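Local coordinates for pyrroline carboxylate reductase (Plasmodium falciparum, PDB 2RCY), which reduces 1-pyrroline-5-carboxylate to proline, the last step of proline biosynthesis, with hydride taken from a nicotinamide adenine dinucleotide cofactor such as NADPH, at the interface of chains A and B. Residues are numbered along the deposited sequence; one frame, centred on the assembly and turned at random. Chains: chain A/B, Pyrroline carboxylate reductase.

Contact 1: the interface of chains A and B. Residues chain A 205, 219, 223; chain B 116, 167-168, 170-171, 174.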
loop_
_atom_site.group_PDB
_atom_site.type_symbol
_atom_site.label_atom_id
_atom_site.label_comp_id
_atom_site.label_asym_id
_atom_site.label_seq_id
_atom_site.Cartn_x
_atom_site.Cartn_y
_atom_site.Cartn_z
ATOM N N SER A 205 4.473 -5.823 -33.103
ATOM C CA SER A 205 3.205 -5.675 -32.388
ATOM C C SER A 205 2.334 -4.564 -32.972
ATOM O O SER A 205 1.129 -4.748 -33.150
ATOM C CB SER A 205 3.453 -5.418 -30.901
ATOM O OG SER A 205 4.201 -6.469 -30.323
ATOM N N LEU A 219 -5.689 -9.783 -29.902
ATOM C CA LEU A 219 -4.309 -10.021 -30.307
ATOM C C LEU A 219 -3.445 -10.358 -29.095
ATOM O O LEU A 219 -2.526 -11.176 -29.185
ATOM C CB LEU A 219 -3.741 -8.803 -31.048
ATOM C CG LEU A 219 -4.356 -8.425 -32.401
ATOM C CD1 LEU A 219 -3.877 -7.054 -32.841
ATOM C CD2 LEU A 219 -4.049 -9.463 -33.471
ATOM N N ILE A 223 -1.636 -14.541 -27.728
ATOM C CA ILE A 223 -0.282 -14.807 -27.243
ATOM C C ILE A 223 -0.274 -15.650 -25.963
ATOM O O ILE A 223 0.696 -16.356 -25.681
ATOM C CB ILE A 223 0.497 -13.487 -27.048
ATOM C CG1 ILE A 223 0.718 -12.823 -28.405
ATOM C CG2 ILE A 223 1.845 -13.720 -26.368
ATOM C CD1 ILE A 223 1.281 -11.456 -28.316
ATOM N N THR B 116 4.109 -14.003 -32.381
ATOM C CA THR B 116 3.014 -13.920 -33.357
ATOM C C THR B 116 3.171 -12.890 -34.495
ATOM O O THR B 116 2.672 -13.134 -35.593
ATOM C CB THR B 116 1.632 -13.742 -32.677
ATOM O OG1 THR B 116 1.603 -12.520 -31.930
ATOM C CG2 THR B 116 1.324 -14.911 -31.755
ATOM N N GLY B 167 9.211 -13.381 -26.929
ATOM C CA GLY B 167 8.032 -14.234 -27.085
ATOM C C GLY B 167 6.783 -13.681 -26.423
ATOM O O GLY B 167 5.712 -13.640 -27.038
ATOM N N CYS B 168 6.922 -13.259 -25.166
ATOM C CA CYS B 168 5.811 -12.697 -24.395
ATOM C C CYS B 168 5.617 -11.221 -24.694
ATOM O O CYS B 168 4.520 -10.682 -24.528
ATOM C CB CYS B 168 6.060 -12.861 -22.899
ATOM S SG CYS B 168 6.401 -14.528 -22.379
ATOM N N PRO B 170 5.049 -9.095 -27.165
ATOM C CA PRO B 170 3.929 -8.451 -27.853
ATOM C C PRO B 170 2.722 -8.214 -26.950
ATOM O O PRO B 170 2.064 -7.183 -27.074
ATOM C CB PRO B 170 3.590 -9.436 -28.979
ATOM C CG PRO B 170 4.836 -10.196 -29.205
ATOM C CD PRO B 170 5.452 -10.339 -27.848
ATOM N N ALA B 171 2.457 -9.151 -26.040
ATOM C CA ALA B 171 1.352 -9.028 -25.085
ATOM C C ALA B 171 1.512 -7.823 -24.156
ATOM O O ALA B 171 0.525 -7.175 -23.806
ATOM C CB ALA B 171 1.200 -10.304 -24.282
ATOM N N TYR B 174 0.795 -4.896 -26.523
ATOM C CA TYR B 174 -0.643 -4.826 -26.796
ATOM C C TYR B 174 -1.405 -4.174 -25.649
ATOM O O TYR B 174 -2.277 -3.337 -25.882
ATOM C CB TYR B 174 -1.241 -6.205 -27.097
ATOM C CG TYR B 174 -0.778 -6.841 -28.392
ATOM C CD1 TYR B 174 -0.569 -6.078 -29.543
ATOM C CD2 TYR B 174 -0.575 -8.215 -28.470
ATOM C CE1 TYR B 174 -0.148 -6.672 -30.728
ATOM C CE2 TYR B 174 -0.162 -8.814 -29.645
ATOM C CZ TYR B 174 0.051 -8.044 -30.770
ATOM O OH TYR B 174 0.466 -8.663 -31.927
#
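A:Ile223, at the C-terminal end of helix 216-223, pushes its side chain between B:Tyr174, B:Thr116 and B:Ala171 in the subunit interface of a pyrroline-5-carboxylate reductase dimer. Its delta-methyl does the wedging: CD1 lies 3.3 Å from B:Tyr174 CE2 at the ring rim, while its modelled approach to B:Pro170 CB is too short to be trusted. Setting CG1 beside the backbone N (chi1 -66°) sends the long branch toward the tyrosine and turns CG2 to B:Ala171 CB, 4.1 Å away. CG1 itself meets the hydroxyl OG1 of B:Thr116 at 3.6 Å. The B:Tyr174 ring is clasped on both faces. On one, A:Leu219 CB sits 3.8 Å above the plane, displaced toward the rim, as a CH-pi contact; on the other lies the carbonyl O of B:Pro170, from the preceding helical turn. A:Ser205 comes to the opposite edge from A:Ile223, its carbonyl O 3.3 Å from B:Tyr174 CE1 and its CB packed against the same atom. The A:Ser205 hydroxyl OG lies instead by B:Pro170, 3.3 Å from CB. A:Ile223 and B:Thr116 both belong to NADP-lining segments, which suggests that the cofactor pocket is built from both subunits.

Contact 2: the interface of chains A and B. Residues chain A 122, 150, 210; chain B 200, 203-204.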
loop_
_atom_site.group_PDB
_atom_site.type_symbol
_atom_site.label_atom_id
_atom_site.label_comp_id
_atom_site.label_asym_id
_atom_site.label_seq_id
_atom_site.Cartn_x
_atom_site.Cartn_y
_atom_site.Cartn_z
ATOM N N GLU A 122 8.626 10.710 -39.003
ATOM C CA GLU A 122 7.603 9.825 -38.450
ATOM C C GLU A 122 6.828 10.487 -37.306
ATOM O O GLU A 122 6.407 9.826 -36.352
ATOM C CB GLU A 122 8.242 8.507 -37.994
ATOM C CG GLU A 122 7.354 7.280 -38.180
ATOM C CD GLU A 122 7.049 6.984 -39.641
ATOM O OE1 GLU A 122 8.001 6.839 -40.437
ATOM O OE2 GLU A 122 5.852 6.892 -39.990
ATOM N N ILE A 150 2.223 12.241 -39.794
ATOM C CA ILE A 150 0.781 12.149 -40.028
ATOM C C ILE A 150 0.042 13.176 -39.170
ATOM O O ILE A 150 0.183 13.189 -37.947
ATOM C CB ILE A 150 0.240 10.714 -39.755
ATOM C CG1 ILE A 150 0.849 9.714 -40.745
ATOM C CG2 ILE A 150 -1.294 10.678 -39.827
ATOM C CD1 ILE A 150 0.646 8.251 -40.375
ATOM N N LYS A 210 -2.288 -2.770 -36.779
ATOM C CA LYS A 210 -2.658 -2.064 -38.006
ATOM C C LYS A 210 -3.300 -2.982 -39.040
ATOM O O LYS A 210 -4.312 -2.630 -39.647
ATOM C CB LYS A 210 -1.433 -1.388 -38.625
ATOM C CG LYS A 210 -0.885 -0.218 -37.836
ATOM C CD LYS A 210 0.226 0.465 -38.607
ATOM C CE LYS A 210 0.745 1.679 -37.864
ATOM N NZ LYS A 210 1.785 2.400 -38.649
ATOM N N GLN B 200 1.125 5.587 -34.196
ATOM C CA GLN B 200 2.068 6.476 -34.872
ATOM C C GLN B 200 3.122 7.010 -33.902
ATOM O O GLN B 200 4.288 7.180 -34.269
ATOM C CB GLN B 200 1.320 7.625 -35.565
ATOM C CG GLN B 200 2.204 8.635 -36.310
ATOM C CD GLN B 200 3.050 8.017 -37.417
ATOM O OE1 GLN B 200 2.700 6.983 -37.988
ATOM N NE2 GLN B 200 4.173 8.658 -37.725
ATOM N N LYS B 203 5.421 4.009 -33.256
ATOM C CA LYS B 203 6.177 3.833 -34.498
ATOM C C LYS B 203 7.301 4.857 -34.606
ATOM O O LYS B 203 8.439 4.506 -34.925
ATOM C CB LYS B 203 5.250 3.942 -35.713
ATOM C CG LYS B 203 5.882 3.543 -37.039
ATOM C CD LYS B 203 4.919 3.781 -38.193
ATOM C CE LYS B 203 5.382 3.096 -39.471
ATOM N NZ LYS B 203 6.636 3.686 -40.014
ATOM N N GLY B 204 6.967 6.116 -34.332
ATOM C CA GLY B 204 7.929 7.210 -34.379
ATOM C C GLY B 204 9.030 7.103 -33.343
ATOM O O GLY B 204 10.185 7.411 -33.633
HETATM O O HOH W 1 5.040 9.739 -33.870
HETATM O O HOH W 2 0.951 4.967 -37.716
HETATM O O HOH W 3 6.817 5.487 -42.478
#
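Bends at chi2 in both B:Gln200 (59°) and A:Glu122 (64°) fold the two polar heads toward one another in a water-bridged patch of the dimer interface, where helix 191-211 of chain B meets the loop at A:Glu122; the carboxylate and amide planes are 48° apart. The amide nitrogen NE2 of B:Gln200 thus comes within 2.9 Å of the A:Glu122 backbone O, a weak hydrogen bond because it is strongly bent at the hydrogen. The same nitrogen reaches A:Glu122 OE2 at 3.3 Å along a much straighter line, though this bond too is weak. A:Ile150 packs its CD1 methyl 3.4 Å from B:Gln200 OE1; the bonds of NE2 to A:Glu122, with water 2 on OE1, set which way round the amide lies. B:Lys203, one turn further along the helix, runs out extended and turns at its last torsion, bringing NZ 3.3 Å from A:Glu122 OE2 in a salt bridge. OE2 thus takes a lysine and an amide, while water 3 links OE1 to B:Lys203 NZ. Water 1 joins the A:Glu122 backbone O to B:Gln200 O. A:Lys210 stretches in at about a right angle to B:Lys203, its NZ resting 3.5 Å from CD of that chain. The two ammonium groups stay 5.2 Å apart, A:Lys210 NZ to B:Lys203 NZ, near the A:Glu122 carboxylate, which would probably favour their positive charge. Water 2 is shared by A:Lys210 NZ, 2.9 Å away, and B:Gln200 OE1, at 2.7 Å.

Contact 3: the interface of chains A and B. Residues chain A 189, 193, 197; chain B 124, 126, 154, 162, 165-166.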
loop_
_atom_site.group_PDB
_atom_site.type_symbol
_atom_site.label_atom_id
_atom_site.label_comp_id
_atom_site.label_asym_id
_atom_site.label_seq_id
_atom_site.Cartn_x
_atom_site.Cartn_y
_atom_site.Cartn_z
ATOM N N LEU A 189 21.100 -10.917 -20.618
ATOM C CA LEU A 189 21.297 -10.438 -21.987
ATOM C C LEU A 189 22.160 -9.182 -22.030
ATOM O O LEU A 189 22.187 -8.401 -21.076
ATOM C CB LEU A 189 19.956 -10.157 -22.677
ATOM C CG LEU A 189 18.875 -11.234 -22.818
ATOM C CD1 LEU A 189 17.696 -10.664 -23.588
ATOM C CD2 LEU A 189 19.390 -12.494 -23.497
ATOM N N LEU A 193 21.747 -6.570 -27.565
ATOM C CA LEU A 193 20.774 -7.602 -27.919
ATOM C C LEU A 193 19.386 -7.294 -27.361
ATOM O O LEU A 193 18.388 -7.427 -28.071
ATOM C CB LEU A 193 21.245 -8.983 -27.450
ATOM C CG LEU A 193 20.305 -10.177 -27.654
ATOM C CD1 LEU A 193 20.197 -10.568 -29.125
ATOM C CD2 LEU A 193 20.772 -11.353 -26.819
ATOM N N LEU A 197 15.967 -6.969 -29.575
ATOM C CA LEU A 197 14.798 -7.789 -29.268
ATOM C C LEU A 197 13.579 -6.963 -28.864
ATOM O O LEU A 197 12.455 -7.326 -29.193
ATOM C CB LEU A 197 15.132 -8.810 -28.176
ATOM C CG LEU A 197 15.391 -10.267 -28.577
ATOM C CD1 LEU A 197 16.445 -10.408 -29.666
ATOM C CD2 LEU A 197 15.776 -11.079 -27.351
ATOM N N SER B 124 10.097 -11.776 -34.159
ATOM C CA SER B 124 11.371 -11.760 -33.458
ATOM C C SER B 124 11.664 -13.170 -32.961
ATOM O O SER B 124 10.848 -13.775 -32.264
ATOM C CB SER B 124 11.334 -10.766 -32.295
ATOM O OG SER B 124 12.547 -10.782 -31.563
ATOM N N ILE B 126 14.622 -16.069 -31.353
ATOM C CA ILE B 126 15.893 -16.463 -30.746
ATOM C C ILE B 126 16.002 -17.983 -30.754
ATOM O O ILE B 126 14.999 -18.680 -30.584
ATOM C CB ILE B 126 16.099 -15.911 -29.297
ATOM C CG1 ILE B 126 14.902 -16.227 -28.374
ATOM C CG2 ILE B 126 16.488 -14.424 -29.325
ATOM C CD1 ILE B 126 13.745 -15.232 -28.413
ATOM N N ILE B 154 21.515 -17.375 -29.744
ATOM C CA ILE B 154 21.929 -17.012 -28.389
ATOM C C ILE B 154 22.291 -18.250 -27.561
ATOM O O ILE B 154 22.084 -19.383 -28.003
ATOM C CB ILE B 154 20.843 -16.163 -27.656
ATOM C CG1 ILE B 154 19.530 -16.943 -27.512
ATOM C CG2 ILE B 154 20.618 -14.829 -28.376
ATOM C CD1 ILE B 154 18.622 -16.428 -26.416
ATOM N N ALA B 162 15.042 -14.161 -22.927
ATOM C CA ALA B 162 14.724 -13.776 -24.297
ATOM C C ALA B 162 13.266 -14.093 -24.629
ATOM O O ALA B 162 12.584 -13.284 -25.255
ATOM C CB ALA B 162 15.665 -14.449 -25.274
ATOM N N ILE B 165 11.017 -11.502 -23.030
ATOM C CA ILE B 165 11.004 -10.235 -23.758
ATOM C C ILE B 165 10.427 -10.381 -25.167
ATOM O O ILE B 165 9.508 -9.659 -25.541
ATOM C CB ILE B 165 12.420 -9.605 -23.836
ATOM C CG1 ILE B 165 12.943 -9.290 -22.435
ATOM C CG2 ILE B 165 12.410 -8.334 -24.692
ATOM C CD1 ILE B 165 14.440 -9.082 -22.376
ATOM N N SER B 166 10.970 -11.320 -25.936
ATOM C CA SER B 166 10.647 -11.454 -27.355
ATOM C C SER B 166 9.358 -12.243 -27.606
ATOM O O SER B 166 8.512 -11.819 -28.394
ATOM C CB SER B 166 11.834 -12.077 -28.096
ATOM O OG SER B 166 11.573 -12.234 -29.476
#
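The hydroxyls of B:Ser124 and B:Ser166, hydrogen-bonded OG to OG at 2.7 Å, border the slot that receives A:Leu197. The bond ties strand 123-129 to helix 159-167 within chain B, and OG lies opposite the backbone N in both serines (chi1 near 180°), which brings the hydroxyls together. B:Ser166 CB is left to meet A:Leu197 CG at 4.0 Å. A:Leu197, which loses the most surface to the partner in this patch, drives its branched end between strand and helix. Its CD2 methyl sits 3.9 Å from B:Ile126 CG2 on the strand side and 4.0 Å from B:Ala162 CB on the helix side. CD1 also touches B:Ile126 CG2, so that one methyl of the isoleucine faces both prongs of the fork. With chi1 at -102°, the leucine is well away from a staggered rotamer, perhaps a concession to this fit. One turn earlier in helix 191-211, A:Leu193 crosses B:Ile154 at about a right angle, CD2 to CG2 at 3.8 Å; the isoleucine presents CG2 because its CG1 occupies the position between N and carbonyl carbon (chi1 61°). A:Leu189, in the preceding loop, meets B:Ile165 tip to tip, CD1 to CD1 at 3.8 Å. A:Leu193 and A:Leu197, on one face of helix 191-211, and A:Leu189 before it dock into an apolar groove of the partner and help hold the dimer together.

Contact 4: the interface of chains A and B. Residues chain A 172, 176, 179, 242; chain B 176, 242, 246.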
loop_
_atom_site.group_PDB
_atom_site.type_symbol
_atom_site.label_atom_id
_atom_site.label_comp_id
_atom_site.label_asym_id
_atom_site.label_seq_id
_atom_site.Cartn_x
_atom_site.Cartn_y
_atom_site.Cartn_z
ATOM N N TYR A 172 6.747 8.140 -22.838
ATOM C CA TYR A 172 6.220 6.912 -22.237
ATOM C C TYR A 172 6.757 5.687 -22.972
ATOM O O TYR A 172 7.083 4.675 -22.350
ATOM C CB TYR A 172 4.682 6.873 -22.244
ATOM C CG TYR A 172 3.963 8.175 -21.943
ATOM C CD1 TYR A 172 2.852 8.552 -22.689
ATOM C CD2 TYR A 172 4.377 9.019 -20.909
ATOM C CE1 TYR A 172 2.175 9.731 -22.427
ATOM C CE2 TYR A 172 3.706 10.210 -20.640
ATOM C CZ TYR A 172 2.605 10.557 -21.407
ATOM O OH TYR A 172 1.927 11.728 -21.156
ATOM N N PHE A 176 9.210 2.863 -21.628
ATOM C CA PHE A 176 8.790 1.479 -21.848
ATOM C C PHE A 176 9.948 0.674 -22.444
ATOM O O PHE A 176 10.325 -0.370 -21.908
ATOM C CB PHE A 176 7.566 1.456 -22.771
ATOM C CG PHE A 176 6.906 0.108 -22.903
ATOM C CD1 PHE A 176 6.324 -0.515 -21.805
ATOM C CD2 PHE A 176 6.828 -0.516 -24.144
ATOM C CE1 PHE A 176 5.700 -1.753 -21.934
ATOM C CE2 PHE A 176 6.201 -1.753 -24.285
ATOM C CZ PHE A 176 5.638 -2.373 -23.174
ATOM N N SER A 179 12.739 0.345 -19.907
ATOM C CA SER A 179 12.437 -0.634 -18.859
ATOM C C SER A 179 12.588 -2.076 -19.344
ATOM O O SER A 179 13.056 -2.940 -18.603
ATOM C CB SER A 179 11.022 -0.418 -18.314
ATOM O OG SER A 179 10.790 0.943 -18.013
ATOM N N PHE A 242 -0.612 -1.987 -14.201
ATOM C CA PHE A 242 0.074 -1.447 -15.378
ATOM C C PHE A 242 -0.838 -0.537 -16.196
ATOM O O PHE A 242 -0.436 0.558 -16.589
ATOM C CB PHE A 242 0.618 -2.591 -16.241
ATOM C CG PHE A 242 1.283 -2.140 -17.511
ATOM C CD1 PHE A 242 2.565 -1.604 -17.492
ATOM C CD2 PHE A 242 0.634 -2.276 -18.735
ATOM C CE1 PHE A 242 3.184 -1.197 -18.669
ATOM C CE2 PHE A 242 1.244 -1.873 -19.917
ATOM C CZ PHE A 242 2.522 -1.332 -19.884
ATOM N N PHE B 176 -0.018 -2.192 -23.429
ATOM C CA PHE B 176 0.476 -0.817 -23.424
ATOM C C PHE B 176 -0.326 0.053 -24.398
ATOM O O PHE B 176 -0.772 1.143 -24.038
ATOM C CB PHE B 176 1.974 -0.787 -23.754
ATOM C CG PHE B 176 2.609 0.571 -23.615
ATOM C CD1 PHE B 176 2.568 1.259 -22.403
ATOM C CD2 PHE B 176 3.272 1.151 -24.690
ATOM C CE1 PHE B 176 3.163 2.511 -22.273
ATOM C CE2 PHE B 176 3.873 2.403 -24.568
ATOM C CZ PHE B 176 3.816 3.084 -23.358
ATOM N N PHE B 242 6.235 2.565 -12.854
ATOM C CA PHE B 242 6.046 2.035 -14.207
ATOM C C PHE B 242 7.197 1.135 -14.653
ATOM O O PHE B 242 6.973 0.060 -15.215
ATOM C CB PHE B 242 5.857 3.196 -15.189
ATOM C CG PHE B 242 5.779 2.783 -16.632
ATOM C CD1 PHE B 242 4.606 2.249 -17.157
ATOM C CD2 PHE B 242 6.873 2.951 -17.476
ATOM C CE1 PHE B 242 4.530 1.878 -18.495
ATOM C CE2 PHE B 242 6.807 2.579 -18.817
ATOM C CZ PHE B 242 5.633 2.042 -19.327
ATOM N N VAL B 246 7.113 -3.062 -15.381
ATOM C CA VAL B 246 7.527 -3.686 -16.634
ATOM C C VAL B 246 8.624 -4.724 -16.382
ATOM O O VAL B 246 8.555 -5.839 -16.900
ATOM C CB VAL B 246 7.994 -2.622 -17.670
ATOM C CG1 VAL B 246 8.590 -3.279 -18.908
ATOM C CG2 VAL B 246 6.836 -1.713 -18.064
#
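A:Phe176 and B:Phe176 both lie in regular helical backbone, phi near -60° and psi near -50°, within paired copies of helix 169-186. Their rings stack face to face across the interface, centroids 4.3 Å apart and planes 6° from parallel. The side chains slide past each other in opposite directions, and the CG of each ring lies over the centre of the other. Every phenylalanine here, at 176 and at 242, carries its CG opposite the backbone N, which throws the rings away from their own helices into the partner. The 242 rings flank the stacked pair: A:Phe242 CZ is 3.6 Å from B:Phe176 CD1, and B:Phe242 CZ is equally close to A:Phe176 CD1, each pair of side chains crossing at about a right angle. Both 242 rings also turn an edge toward the partner's backbone, with the nitrogen of the opposing Phe176 in the ring plane. They meet each other rim to rim, CE1 to CE1 at 3.4 Å. B:Val246 then packs beside them with its two methyls divided. CG2 touches A:Phe242 CE1 at 3.7 Å, while CG1 rests 3.8 Å from A:Ser179 CB. At the far end A:Tyr172 contributes its CB, 4.0 Å from B:Phe176 CZ. Each 176 and 242 ring meets its own twin, which places this aromatic cluster around the dimer two-fold, where helices 169-186 and 242-260 of both chains come together.

Contacts 1 and 3 lie closest, about 14 Å between their C-alpha centres; contacts 2 and 3 are the farthest apart, about 24 Å. Helix 191-211 enters three of them, facing contacts 3 and 1 from chain A and reaching contact 2 from both chains. Helix 169-186 joins contact 1 to contact 4, about 15 Å away, while helix 159-167 is shared by contacts 1 and 3. The two-fold repeats each off-axis patch with chains exchanged, so apolar packing and the polar rim of contact 2 recur on both sides. Such interlocked helices fit a dimer serving as building block of the ten-chain assembly.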